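PDB 3B40: probable dipeptidase from Pseudomonas aeruginosa, which probably hydrolyses dipeptides as a metal-dependent member of the membrane dipeptidase (M19) family. Local coordinates for residues Gly114-Tyr117 with Asp121-Arg124. The protein carries 11 engineered substitutions. Residues are numbered along the deposited sequence; the frame is centred on the assembly and turned at random.
Sequences GIAY and DFRR
Asp121, in the first turn of helix 119-127, meets Ala116 and Tyr117 where the chain leaves strand 113-115. The two elements open a beta-alpha-beta unit that is completed by parallel strand 131-138, within the TIM-barrel-like fold of the M19 family. Backbone hydrogen bonds tie Gly114 and Ala116 to that strand, Ala116 to Ile133.

One hydrogen bond joins the segments. Tyr117 N-H donates to Asp121 OD2, with 2.9 Å from Tyr117 N to Asp121 OD2 and a moderately bent angle of 147° at the hydrogen. The oxygen accepts through its anti lone pair, the one turned away from OD1. The bond ties the backbone of Tyr117 to a side chain in the first turn of the helix.

The same carboxylate lies against the tyrosine side chain. Asp121 OD2 is 3.3 Å from Tyr117 CB and sits at the ring edge, near the ring plane, 3.6 Å from Tyr117 CD2. The carboxylate and ring planes are almost perpendicular, 88° apart. Tyr117 CG stands beside its own backbone N (chi1 -54°), which brings the ring close to the oxygen bound there. Tyr117 O is hydrogen-bonded to Gln408 NE2 and Arg159 NE.

The apolar part is small and buried. Ala116 CB rests against the helix backbone, 3.6 Å from Phe122 N, and Ala116 CA lies 3.7 Å from Asp121 CB. Ala116 CB also touches Phe122 CB, at 4.0 Å. The Phe122 side chain also packs on Ala132 and Val134 of strand 131-138 and on Leu401 of helix 389-409, and its ring meets that of Phe25 at about 90°.

The other carboxylate oxygen turns to the helix itself: Asp121 OD1 forms a rather long salt bridge with Arg124 NH2 (3.5 Å), approaching the guanidinium edge in its plane.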
loop_
_atom_site.group_PDB
_atom_site.type_symbol
_atom_site.label_atom_id
_atom_site.label_comp_id
_atom_site.label_asym_id
_atom_site.label_seq_id
_atom_site.Cartn_x
_atom_site.Cartn_y
_atom_site.Cartn_z
ATOM N N GLY A 114 14.603 7.771 12.609
ATOM C CA GLY A 114 13.954 7.197 13.792
ATOM C C GLY A 114 12.640 6.473 13.465
ATOM O O GLY A 114 12.085 6.630 12.387
ATOM N N ILE A 115 12.111 5.733 14.433
ATOM C CA ILE A 115 10.770 5.160 14.299
ATOM C C ILE A 115 9.796 5.984 15.141
ATOM O O ILE A 115 10.059 6.255 16.310
ATOM C CB ILE A 115 10.740 3.657 14.686
ATOM C CG1 ILE A 115 11.668 2.862 13.763
ATOM C CG2 ILE A 115 9.312 3.077 14.561
ATOM C CD1 ILE A 115 11.945 1.398 14.240
ATOM N N ALA A 116 8.701 6.415 14.521
ATOM C CA ALA A 116 7.618 7.138 15.193
ATOM C C ALA A 116 6.569 6.188 15.784
ATOM O O ALA A 116 5.993 5.358 15.067
ATOM C CB ALA A 116 6.960 8.069 14.204
ATOM N N TYR A 117 6.337 6.311 17.088
ATOM C CA TYR A 117 5.339 5.509 17.788
ATOM C C TYR A 117 4.023 6.251 17.984
ATOM O O TYR A 117 3.073 5.675 18.522
ATOM C CB TYR A 117 5.895 4.951 19.118
ATOM C CG TYR A 117 7.175 4.194 18.896
ATOM C CD1 TYR A 117 7.154 2.927 18.326
ATOM C CD2 TYR A 117 8.414 4.759 19.203
ATOM C CE1 TYR A 117 8.329 2.228 18.077
ATOM C CE2 TYR A 117 9.607 4.054 18.964
ATOM C CZ TYR A 117 9.543 2.797 18.406
ATOM O OH TYR A 117 10.682 2.068 18.157
ATOM N N ASP A 121 5.641 11.803 17.902
ATOM C CA ASP A 121 7.000 11.369 17.568
ATOM C C ASP A 121 7.305 11.747 16.135
ATOM O O ASP A 121 8.413 12.198 15.836
ATOM C CB ASP A 121 7.159 9.853 17.675
ATOM C CG ASP A 121 7.138 9.348 19.089
ATOM O OD1 ASP A 121 7.248 10.150 20.041
ATOM O OD2 ASP A 121 7.010 8.106 19.238
ATOM N N PHE A 122 6.355 11.492 15.238
ATOM C CA PHE A 122 6.571 11.796 13.811
ATOM C C PHE A 122 6.958 13.271 13.647
ATOM O O PHE A 122 7.951 13.579 12.976
ATOM C CB PHE A 122 5.321 11.445 12.963
ATOM C CG PHE A 122 5.567 11.487 11.477
ATOM C CD1 PHE A 122 5.831 10.312 10.774
ATOM C CD2 PHE A 122 5.555 12.701 10.781
ATOM C CE1 PHE A 122 6.072 10.340 9.395
ATOM C CE2 PHE A 122 5.818 12.729 9.414
ATOM C CZ PHE A 122 6.059 11.542 8.723
ATOM N N ARG A 123 6.192 14.168 14.274
ATOM C CA ARG A 123 6.443 15.619 14.172
ATOM C C ARG A 123 7.797 16.008 14.777
ATOM O O ARG A 123 8.542 16.789 14.190
ATOM C CB ARG A 123 5.308 16.440 14.800
ATOM C CG ARG A 123 4.005 16.386 13.999
ATOM C CD ARG A 123 2.978 17.407 14.449
ATOM N NE ARG A 123 1.712 16.728 14.684
ATOM C CZ ARG A 123 0.698 16.638 13.820
ATOM N NH1 ARG A 123 0.745 17.247 12.626
ATOM N NH2 ARG A 123 -0.389 15.953 14.182
ATOM N N ARG A 124 8.102 15.442 15.941
ATOM C CA ARG A 124 9.405 15.597 16.593
ATOM C C ARG A 124 10.574 15.142 15.725
ATOM O O ARG A 124 11.529 15.907 15.506
ATOM C CB ARG A 124 9.418 14.846 17.929
ATOM C CG ARG A 124 10.702 15.009 18.716
ATOM C CD ARG A 124 10.647 14.209 20.005
ATOM N NE ARG A 124 10.262 12.804 19.799
ATOM C CZ ARG A 124 11.099 11.842 19.399
ATOM N NH1 ARG A 124 12.375 12.114 19.155
ATOM N NH2 ARG A 124 10.663 10.601 19.251
#